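Beta-L-arabinobiosidase (PDB 5MQR) is a multidomain glycoside hydrolase of a gut bacterium that takes part in breaking down plant pectin, probably by cleaving L-arabinofuranosyl linkages. Local coordinates at residues Val49-Ile54 with Ser401-Pro406; Trp312-Ser317 with Gly385-Ser390; Tyr673-Ser678 with Asn1017-Asn1022. All coordinates share one frame; numbering follows the deposited sequence.

Contact 1 of 3, residues Val49-Ile54 with Ser401-Pro406; sequences VGVHNI and SRIPVP
S401 opens the pairing by accepting a bond from the side-chain amide of N53: ND2 of N53 lies 2.7 Å from OG of S401, and the hydroxyl sits almost in the amide plane. Y391 bonds the same hydroxyl and V351 O the same amide nitrogen, so that each group has a second partner. At R402 the backbones lock. Its N and O each reach H52, at 3.0 Å from H52 O and H52 N respectively, the signature of an antiparallel hydrogen-bonded pair. Here the N-terminal strand 52-57 adds itself to strand 397-403, consistent with the "Velcro" closure of a beta propeller, in which an N-terminal strand completes the last blade. The extended R402 side chain runs alongside H52, with the guanidinium edge toward the imidazole, the two planes 67° apart, and Y114 OH bonding both NH1 of R402 and ND1 of H52. I403 follows with a methylene-to-methyl contact, its CG1 4.1 Å from CG1 of V51. P404 then ends the strand pairing, its CD pressed 3.2 Å from the carbonyl O of G50, which has no side chain to hinder the proline ring. Beyond this, a water donates to both V49 O and P404 O.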
loop_
_atom_site.group_PDB
_atom_site.type_symbol
_atom_site.label_atom_id
_atom_site.label_comp_id
_atom_site.label_asym_id
_atom_site.label_seq_id
_atom_site.Cartn_x
_atom_site.Cartn_y
_atom_site.Cartn_z
ATOM N N VAL A 49 3.475 -9.822 -3.011
ATOM C CA VAL A 49 4.911 -9.487 -3.087
ATOM C C VAL A 49 5.714 -10.373 -2.130
ATOM O O VAL A 49 5.356 -10.548 -0.954
ATOM C CB VAL A 49 5.192 -8.006 -2.718
ATOM C CG1 VAL A 49 6.690 -7.726 -2.602
ATOM C CG2 VAL A 49 4.559 -7.054 -3.732
ATOM N N GLY A 50 6.808 -10.920 -2.648
ATOM C CA GLY A 50 7.844 -11.486 -1.805
ATOM C C GLY A 50 7.616 -12.874 -1.265
ATOM O O GLY A 50 8.260 -13.238 -0.304
ATOM N N VAL A 51 6.725 -13.658 -1.877
ATOM C CA VAL A 51 6.443 -15.005 -1.410
ATOM C C VAL A 51 7.626 -15.891 -1.772
ATOM O O VAL A 51 8.042 -15.937 -2.935
ATOM C CB VAL A 51 5.169 -15.619 -2.013
ATOM C CG1 VAL A 51 4.899 -16.994 -1.403
ATOM C CG2 VAL A 51 3.970 -14.742 -1.741
ATOM N N HIS A 52 8.161 -16.589 -0.781
ATOM C CA HIS A 52 9.196 -17.604 -1.038
ATOM C C HIS A 52 8.618 -19.004 -0.829
ATOM O O HIS A 52 8.186 -19.351 0.281
ATOM C CB HIS A 52 10.410 -17.394 -0.144
ATOM C CG HIS A 52 11.071 -16.075 -0.340
ATOM N ND1 HIS A 52 12.019 -15.599 0.525
ATOM C CD2 HIS A 52 10.901 -15.119 -1.278
ATOM C CE1 HIS A 52 12.431 -14.413 0.113
ATOM N NE2 HIS A 52 11.772 -14.104 -0.987
ATOM N N ASN A 53 8.598 -19.783 -1.901
ATOM C CA ASN A 53 8.191 -21.177 -1.833
ATOM C C ASN A 53 9.481 -21.970 -1.684
ATOM O O ASN A 53 10.328 -21.923 -2.584
ATOM C CB ASN A 53 7.478 -21.630 -3.116
ATOM C CG ASN A 53 6.430 -20.658 -3.592
ATOM O OD1 ASN A 53 6.425 -20.275 -4.766
ATOM N ND2 ASN A 53 5.506 -20.292 -2.714
ATOM N N ILE A 54 9.606 -22.704 -0.573
ATOM C CA ILE A 54 10.800 -23.455 -0.221
ATOM C C ILE A 54 10.460 -24.940 -0.053
ATOM O O ILE A 54 9.661 -25.300 0.819
ATOM C CB ILE A 54 11.420 -22.953 1.098
ATOM C CG1 ILE A 54 11.695 -21.446 1.034
ATOM C CG2 ILE A 54 12.719 -23.699 1.408
ATOM C CD1 ILE A 54 12.659 -21.001 -0.065
ATOM N N SER A 401 5.909 -22.128 2.670
ATOM C CA SER A 401 5.931 -20.820 2.028
ATOM C C SER A 401 5.974 -19.749 3.083
ATOM O O SER A 401 5.274 -19.817 4.087
ATOM C CB SER A 401 4.734 -20.599 1.098
ATOM O OG SER A 401 4.975 -21.153 -0.196
ATOM N N ARG A 402 6.832 -18.770 2.847
ATOM C CA ARG A 402 6.885 -17.563 3.648
ATOM C C ARG A 402 6.173 -16.453 2.874
ATOM O O ARG A 402 6.510 -16.184 1.733
ATOM C CB ARG A 402 8.325 -17.176 3.885
ATOM C CG ARG A 402 8.497 -15.892 4.665
ATOM C CD ARG A 402 9.849 -15.327 4.319
ATOM N NE ARG A 402 10.237 -14.251 5.196
ATOM C CZ ARG A 402 11.302 -13.470 5.020
ATOM N NH1 ARG A 402 12.093 -13.604 3.960
ATOM N NH2 ARG A 402 11.551 -12.515 5.918
ATOM N N ILE A 403 5.225 -15.803 3.525
ATOM C CA ILE A 403 4.469 -14.695 2.943
ATOM C C ILE A 403 4.726 -13.442 3.796
ATOM O O ILE A 403 4.375 -13.430 4.978
ATOM C CB ILE A 403 2.978 -15.033 2.884
ATOM C CG1 ILE A 403 2.786 -16.280 2.005
ATOM C CG2 ILE A 403 2.176 -13.849 2.371
ATOM C CD1 ILE A 403 1.644 -17.162 2.437
ATOM N N PRO A 404 5.375 -12.407 3.212
ATOM C CA PRO A 404 5.659 -11.199 4.012
ATOM C C PRO A 404 4.408 -10.482 4.509
ATOM O O PRO A 404 3.416 -10.441 3.803
ATOM C CB PRO A 404 6.467 -10.305 3.061
ATOM C CG PRO A 404 7.130 -11.296 2.148
ATOM C CD PRO A 404 6.089 -12.368 1.924
ATOM N N VAL A 405 4.489 -9.991 5.742
ATOM C CA VAL A 405 3.420 -9.287 6.437
ATOM C C VAL A 405 3.996 -7.931 6.867
ATOM O O VAL A 405 5.148 -7.861 7.331
ATOM C CB VAL A 405 2.942 -10.100 7.648
ATOM C CG1 VAL A 405 1.905 -9.355 8.473
ATOM C CG2 VAL A 405 2.377 -11.432 7.167
ATOM N N PRO A 406 3.248 -6.837 6.674
ATOM C CA PRO A 406 1.911 -6.820 6.035
ATOM C C PRO A 406 1.901 -7.315 4.592
ATOM O O PRO A 406 2.854 -7.088 3.854
ATOM C CB PRO A 406 1.490 -5.326 6.096
ATOM C CG PRO A 406 2.646 -4.560 6.660
ATOM C CD PRO A 406 3.726 -5.501 7.103
HETATM O O HOH W 1 3.636 -9.343 1.033
#

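Contact 2 of 3, residues Trp312-Ser317 with Gly385-Ser390; sequences WGQRLS and GDLWVS
S317 and G385 make the direct polar link of this contact. The serine hydroxyl donates to the carbonyl of G385, with OG 2.6 Å from O, in the carbonyl plane and on a lone pair. With chi1 at 73°, OG lies between the backbone N and the carbonyl carbon of its own residue, and from there it faces the glycine. A water reinforces the link by accepting from S317 N and donating to the same G385 oxygen, which therefore accepts two hydrogen bonds.

A second polar group centres on Q314. Its OE1 accepts a bond from the indole NE1 of W312 at 2.8 Å, nearly in the ring plane and on a lone pair of the amide oxygen. Another water donates to OE1 and also to W388 O, carrying the link across to the other strand. The opposite end of the amide is held as well, since NE2 of Q314 donates to R315 O from above the carbonyl plane. Gripped at both ends, the carboxamide has its rotation set.

Apolar contacts fill the rest. CD1 of L387 presses on the Q314 amide, 3.1 Å from OE1, a close approach of methyl to oxygen without a bond. Its other methyl, CD2, lies 3.9 Å from CD2 of L316, the two leucines meeting at a slant. Farther along, CG2 of V389 approaches CD1 of W312 at 4.4 Å.

The segments run in nearly opposite directions, yet they belong to different sheets: strand 311-315 pairs with 321-325, whereas 387-393 pairs with 397-403. Joining through side chains and waters, with no shared backbone pairing, is how adjacent blades of a beta propeller pack, and this interface lies in the BNR-repeat part of such a propeller.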
loop_
_atom_site.group_PDB
_atom_site.type_symbol
_atom_site.label_atom_id
_atom_site.label_comp_id
_atom_site.label_asym_id
_atom_site.label_seq_id
_atom_site.Cartn_x
_atom_site.Cartn_y
_atom_site.Cartn_z
ATOM N N TRP A 312 -6.757 -22.937 5.665
ATOM C CA TRP A 312 -6.098 -22.465 6.853
ATOM C C TRP A 312 -6.385 -20.995 7.014
ATOM O O TRP A 312 -6.157 -20.223 6.094
ATOM C CB TRP A 312 -4.598 -22.618 6.702
ATOM C CG TRP A 312 -3.843 -21.960 7.799
ATOM C CD1 TRP A 312 -3.133 -20.807 7.723
ATOM C CD2 TRP A 312 -3.771 -22.393 9.152
ATOM N NE1 TRP A 312 -2.591 -20.508 8.931
ATOM C CE2 TRP A 312 -2.967 -21.464 9.837
ATOM C CE3 TRP A 312 -4.292 -23.491 9.853
ATOM C CZ2 TRP A 312 -2.666 -21.593 11.211
ATOM C CZ3 TRP A 312 -3.993 -23.624 11.205
ATOM C CH2 TRP A 312 -3.173 -22.683 11.868
ATOM N N GLY A 313 -6.836 -20.613 8.188
ATOM C CA GLY A 313 -7.051 -19.211 8.519
ATOM C C GLY A 313 -6.303 -18.834 9.788
ATOM O O GLY A 313 -6.237 -19.619 10.714
ATOM N N GLN A 314 -5.769 -17.624 9.834
ATOM C CA GLN A 314 -5.140 -17.114 11.039
ATOM C C GLN A 314 -5.129 -15.602 11.094
ATOM O O GLN A 314 -5.239 -14.932 10.068
ATOM C CB GLN A 314 -3.698 -17.620 11.165
ATOM C CG GLN A 314 -2.688 -17.061 10.161
ATOM C CD GLN A 314 -1.272 -17.559 10.461
ATOM O OE1 GLN A 314 -0.871 -18.666 10.065
ATOM N NE2 GLN A 314 -0.519 -16.750 11.195
ATOM N N ARG A 315 -4.966 -15.102 12.317
ATOM C CA ARG A 315 -4.535 -13.750 12.567
ATOM C C ARG A 315 -3.029 -13.562 12.235
ATOM O O ARG A 315 -2.218 -14.430 12.500
ATOM C CB ARG A 315 -4.818 -13.362 14.032
ATOM C CG ARG A 315 -4.858 -11.851 14.186
ATOM C CD ARG A 315 -5.203 -11.328 15.570
ATOM N NE ARG A 315 -5.764 -9.984 15.387
ATOM C CZ ARG A 315 -6.340 -9.236 16.327
ATOM N NH1 ARG A 315 -6.442 -9.667 17.585
ATOM N NH2 ARG A 315 -6.825 -8.041 15.991
ATOM N N LEU A 316 -2.685 -12.429 11.645
ATOM C CA LEU A 316 -1.310 -12.102 11.283
ATOM C C LEU A 316 -0.695 -11.177 12.336
ATOM O O LEU A 316 -1.400 -10.698 13.242
ATOM C CB LEU A 316 -1.269 -11.449 9.895
ATOM C CG LEU A 316 -1.957 -12.265 8.792
ATOM C CD1 LEU A 316 -2.085 -11.466 7.506
ATOM C CD2 LEU A 316 -1.205 -13.550 8.531
ATOM N N SER A 317 0.617 -10.941 12.223
ATOM C CA SER A 317 1.341 -10.138 13.216
ATOM C C SER A 317 0.956 -8.652 13.154
ATOM O O SER A 317 1.198 -7.933 14.103
ATOM C CB SER A 317 2.866 -10.284 13.073
ATOM O OG SER A 317 3.370 -9.620 11.933
ATOM N N GLY A 385 7.960 -11.931 11.821
ATOM C CA GLY A 385 6.617 -11.356 11.789
ATOM C C GLY A 385 5.763 -11.842 10.624
ATOM O O GLY A 385 4.579 -11.467 10.516
ATOM N N ASP A 386 6.324 -12.690 9.774
ATOM C CA ASP A 386 5.678 -13.046 8.530
ATOM C C ASP A 386 4.798 -14.285 8.713
ATOM O O ASP A 386 4.785 -14.911 9.793
ATOM C CB ASP A 386 6.734 -13.278 7.432
ATOM C CG ASP A 386 7.522 -12.018 7.087
ATOM O OD1 ASP A 386 6.982 -10.904 7.133
ATOM O OD2 ASP A 386 8.699 -12.138 6.733
ATOM N N LEU A 387 4.074 -14.613 7.641
ATOM C CA LEU A 387 3.132 -15.727 7.589
ATOM C C LEU A 387 3.799 -16.938 6.956
ATOM O O LEU A 387 4.193 -16.875 5.778
ATOM C CB LEU A 387 1.906 -15.356 6.759
ATOM C CG LEU A 387 0.909 -16.461 6.369
ATOM C CD1 LEU A 387 0.329 -17.124 7.597
ATOM C CD2 LEU A 387 -0.209 -15.878 5.527
ATOM N N TRP A 388 3.911 -18.025 7.724
ATOM C CA TRP A 388 4.523 -19.248 7.251
ATOM C C TRP A 388 3.485 -20.341 7.262
ATOM O O TRP A 388 2.808 -20.571 8.288
ATOM C CB TRP A 388 5.679 -19.636 8.143
ATOM C CG TRP A 388 6.846 -18.739 8.088
ATOM C CD1 TRP A 388 7.007 -17.586 8.762
ATOM C CD2 TRP A 388 8.058 -18.958 7.370
ATOM N NE1 TRP A 388 8.240 -17.040 8.490
ATOM C CE2 TRP A 388 8.907 -17.874 7.643
ATOM C CE3 TRP A 388 8.511 -19.964 6.527
ATOM C CZ2 TRP A 388 10.183 -17.772 7.099
ATOM C CZ3 TRP A 388 9.771 -19.859 5.993
ATOM C CH2 TRP A 388 10.591 -18.776 6.275
ATOM N N VAL A 389 3.353 -21.000 6.117
ATOM C CA VAL A 389 2.356 -22.032 5.917
ATOM C C VAL A 389 3.028 -23.255 5.327
ATOM O O VAL A 389 3.742 -23.154 4.322
ATOM C CB VAL A 389 1.232 -21.584 4.943
ATOM C CG1 VAL A 389 0.173 -22.668 4.831
ATOM C CG2 VAL A 389 0.558 -20.307 5.452
ATOM N N SER A 390 2.770 -24.398 5.956
ATOM C CA SER A 390 3.196 -25.695 5.473
ATOM C C SER A 390 2.129 -26.306 4.557
ATOM O O SER A 390 0.944 -26.007 4.681
ATOM C CB SER A 390 3.503 -26.622 6.659
ATOM O OG SER A 390 2.324 -27.048 7.343
HETATM O O HOH W 2 1.412 -19.812 10.512
HETATM O O HOH W 3 2.146 -12.783 10.671
#

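Contact 3 of 3, residues Tyr673-Ser678 with Asn1017-Asn1022; sequences YYRWWS and NHSTFN
R675 and W676, successive residues of helix 666-680, meet the loop before helix 1022-1029 in a buried contact that is dense on one side and water-mediated on the other. The dense side begins with N1022, whose amide nitrogen ND2 sits 3.0 Å above the indole plane of W676, offset toward the rim. Amide and ring planes are inclined by 34°. ND2 also comes within 3.1 Å of NE1 of W676, but both atoms are donors and do not bond; ND2 instead gives a hydrogen bond to Y672 O, one turn back on the helix. The amide is thus drawn toward the helix backbone while it lies on the tryptophan.

F1021 carries the packing on to R675. Its CB covers the centre of one guanidinium face, 3.5 Å above the plane, and its ring crosses the arginine chain at a slant, CD2 of F1021 lying 3.7 Å from CG of R675. Bends at chi2 and chi3 fold the arginine into this position. Its NH2 donates to OG of S1019 at 2.9 Å; the bond is bent, 141° at the hydrogen, with the hydroxyl tilted from the guanidinium plane. NH1 turns to Q986 and Y982.

The looser side lies toward N1017. No direct contact joins that residue to the helix segment; a water accepts from NH2 of R675 and donates to OD1 of N1017, linking the two side chains.

F1021 is the N-cap of helix 1022-1029, and the backbone nitrogens of F1021 and N1022 both bond the carboxylate of E718 on helix 712-719. The loop is therefore wedged between helices 666-680 and 712-719, with Y982 of helix 972-985 bonding T1020 O, in a helical region consistent with a six-hairpin glycosidase.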
loop_
_atom_site.group_PDB
_atom_site.type_symbol
_atom_site.label_atom_id
_atom_site.label_comp_id
_atom_site.label_asym_id
_atom_site.label_seq_id
_atom_site.Cartn_x
_atom_site.Cartn_y
_atom_site.Cartn_z
ATOM N N TYR A 673 -10.296 17.424 -7.842
ATOM C CA TYR A 673 -10.100 17.317 -9.280
ATOM C C TYR A 673 -10.710 18.498 -10.010
ATOM O O TYR A 673 -10.081 19.019 -10.941
ATOM C CB TYR A 673 -10.577 15.941 -9.814
ATOM C CG TYR A 673 -9.658 14.866 -9.307
ATOM C CD1 TYR A 673 -8.400 14.670 -9.880
ATOM C CD2 TYR A 673 -9.987 14.119 -8.170
ATOM C CE1 TYR A 673 -7.524 13.712 -9.360
ATOM C CE2 TYR A 673 -9.125 13.175 -7.644
ATOM C CZ TYR A 673 -7.901 12.975 -8.234
ATOM O OH TYR A 673 -7.062 12.046 -7.693
ATOM N N TYR A 674 -11.881 18.966 -9.569
ATOM C CA TYR A 674 -12.503 20.094 -10.233
ATOM C C TYR A 674 -11.613 21.353 -10.238
ATOM O O TYR A 674 -11.504 22.029 -11.243
ATOM C CB TYR A 674 -13.866 20.433 -9.614
ATOM C CG TYR A 674 -14.475 21.712 -10.175
ATOM C CD1 TYR A 674 -15.045 21.730 -11.435
ATOM C CD2 TYR A 674 -14.420 22.895 -9.467
ATOM C CE1 TYR A 674 -15.574 22.887 -11.971
ATOM C CE2 TYR A 674 -14.955 24.079 -9.990
ATOM C CZ TYR A 674 -15.524 24.064 -11.241
ATOM O OH TYR A 674 -16.067 25.211 -11.758
ATOM N N ARG A 675 -10.992 21.653 -9.116
ATOM C CA ARG A 675 -10.248 22.908 -8.989
ATOM C C ARG A 675 -8.976 22.861 -9.817
ATOM O O ARG A 675 -8.554 23.896 -10.330
ATOM C CB ARG A 675 -9.952 23.239 -7.530
ATOM C CG ARG A 675 -11.196 23.739 -6.771
ATOM C CD ARG A 675 -11.710 25.083 -7.287
ATOM N NE ARG A 675 -10.694 26.101 -7.156
ATOM C CZ ARG A 675 -10.636 27.034 -6.202
ATOM N NH1 ARG A 675 -11.584 27.160 -5.261
ATOM N NH2 ARG A 675 -9.602 27.870 -6.201
ATOM N N TRP A 676 -8.394 21.667 -9.988
ATOM C CA TRP A 676 -7.289 21.557 -10.938
ATOM C C TRP A 676 -7.771 21.775 -12.384
ATOM O O TRP A 676 -7.117 22.472 -13.137
ATOM C CB TRP A 676 -6.558 20.228 -10.840
ATOM C CG TRP A 676 -5.666 20.084 -9.680
ATOM C CD1 TRP A 676 -5.671 19.053 -8.788
ATOM C CD2 TRP A 676 -4.603 20.952 -9.282
ATOM N NE1 TRP A 676 -4.685 19.228 -7.853
ATOM C CE2 TRP A 676 -4.018 20.388 -8.120
ATOM C CE3 TRP A 676 -4.113 22.164 -9.762
ATOM C CZ2 TRP A 676 -2.962 20.984 -7.437
ATOM C CZ3 TRP A 676 -3.053 22.758 -9.095
ATOM C CH2 TRP A 676 -2.486 22.167 -7.941
ATOM N N TRP A 677 -8.904 21.162 -12.737
ATOM C CA TRP A 677 -9.491 21.259 -14.063
ATOM C C TRP A 677 -9.882 22.703 -14.387
ATOM O O TRP A 677 -9.782 23.164 -15.525
ATOM C CB TRP A 677 -10.724 20.335 -14.115
ATOM C CG TRP A 677 -11.526 20.338 -15.387
ATOM C CD1 TRP A 677 -11.316 19.573 -16.496
ATOM C CD2 TRP A 677 -12.700 21.085 -15.638
ATOM N NE1 TRP A 677 -12.282 19.816 -17.434
ATOM C CE2 TRP A 677 -13.149 20.744 -16.932
ATOM C CE3 TRP A 677 -13.415 22.031 -14.906
ATOM C CZ2 TRP A 677 -14.277 21.319 -17.509
ATOM C CZ3 TRP A 677 -14.542 22.596 -15.475
ATOM C CH2 TRP A 677 -14.967 22.228 -16.763
ATOM N N SER A 678 -10.346 23.397 -13.364
ATOM C CA SER A 678 -10.703 24.777 -13.478
ATOM C C SER A 678 -9.476 25.667 -13.649
ATOM O O SER A 678 -9.411 26.438 -14.592
ATOM C CB SER A 678 -11.449 25.216 -12.230
ATOM O OG SER A 678 -12.059 26.429 -12.564
ATOM N N ASN A 1017 -10.681 32.367 -10.887
ATOM C CA ASN A 1017 -9.376 31.974 -10.393
ATOM C C ASN A 1017 -8.799 33.101 -9.548
ATOM O O ASN A 1017 -8.033 33.931 -10.033
ATOM C CB ASN A 1017 -8.462 31.640 -11.572
ATOM C CG ASN A 1017 -7.093 31.180 -11.121
ATOM O OD1 ASN A 1017 -6.945 30.631 -10.010
ATOM N ND2 ASN A 1017 -6.074 31.436 -11.948
ATOM N N HIS A 1018 -9.180 33.081 -8.277
ATOM C CA HIS A 1018 -9.039 34.203 -7.378
ATOM C C HIS A 1018 -8.894 33.697 -5.948
ATOM O O HIS A 1018 -9.243 34.375 -4.995
ATOM C CB HIS A 1018 -10.328 35.020 -7.533
ATOM C CG HIS A 1018 -10.303 36.383 -6.941
ATOM N ND1 HIS A 1018 -11.194 36.766 -5.964
ATOM C CD2 HIS A 1018 -9.584 37.489 -7.251
ATOM C CE1 HIS A 1018 -11.000 38.039 -5.666
ATOM N NE2 HIS A 1018 -10.026 38.500 -6.425
ATOM N N SER A 1019 -8.331 32.509 -5.801
ATOM C CA SER A 1019 -8.306 31.811 -4.524
ATOM C C SER A 1019 -7.457 30.572 -4.667
ATOM O O SER A 1019 -7.096 30.163 -5.778
ATOM C CB SER A 1019 -9.726 31.361 -4.103
ATOM O OG SER A 1019 -10.263 30.408 -5.029
ATOM N N THR A 1020 -7.141 29.974 -3.527
ATOM C CA THR A 1020 -6.566 28.629 -3.506
ATOM C C THR A 1020 -7.630 27.659 -2.990
ATOM O O THR A 1020 -8.645 28.054 -2.394
ATOM C CB THR A 1020 -5.277 28.550 -2.656
ATOM O OG1 THR A 1020 -5.557 28.803 -1.281
ATOM C CG2 THR A 1020 -4.209 29.539 -3.154
ATOM N N PHE A 1021 -7.377 26.391 -3.277
ATOM C CA PHE A 1021 -8.132 25.273 -2.743
ATOM C C PHE A 1021 -7.226 24.058 -2.529
ATOM O O PHE A 1021 -7.138 23.520 -1.445
ATOM C CB PHE A 1021 -9.336 24.878 -3.627
ATOM C CG PHE A 1021 -10.081 23.727 -3.064
ATOM C CD1 PHE A 1021 -10.921 23.909 -1.977
ATOM C CD2 PHE A 1021 -9.861 22.442 -3.529
ATOM C CE1 PHE A 1021 -11.582 22.845 -1.384
ATOM C CE2 PHE A 1021 -10.520 21.368 -2.939
ATOM C CZ PHE A 1021 -11.380 21.580 -1.867
ATOM N N ASN A 1022 -6.608 23.595 -3.595
ATOM C CA ASN A 1022 -5.764 22.451 -3.514
ATOM C C ASN A 1022 -4.480 22.711 -2.750
ATOM O O ASN A 1022 -3.888 21.766 -2.197
ATOM C CB ASN A 1022 -5.525 21.909 -4.904
ATOM C CG ASN A 1022 -6.729 21.146 -5.433
ATOM O OD1 ASN A 1022 -7.460 20.509 -4.665
ATOM N ND2 ASN A 1022 -6.904 21.145 -6.746
HETATM O O HOH W 4 -8.554 28.205 -9.113
#

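Overall arrangement
Contacts 1 and 2 probably belong to one propeller and share a sheet: strands 387-393 and 397-403 are neighbours in it, and backbone bonds probably join I403 to L387 and S401 to V389. Contact 1 is the more buried and joins strands within a sheet by backbone bonds; contact 2, partly buried and open to solvent at S317, joins separate sheets through side chains and waters. In sequence, contact 2 is nested inside the long loop that contact 1 closes. Contact 3 stands apart, its centre about 44 Å and 46 Å from those of contacts 1 and 2. Fully buried, it ties a helix to a helix-capping loop, with guanidinium and amide groups packed against carbon in place of strand pairing.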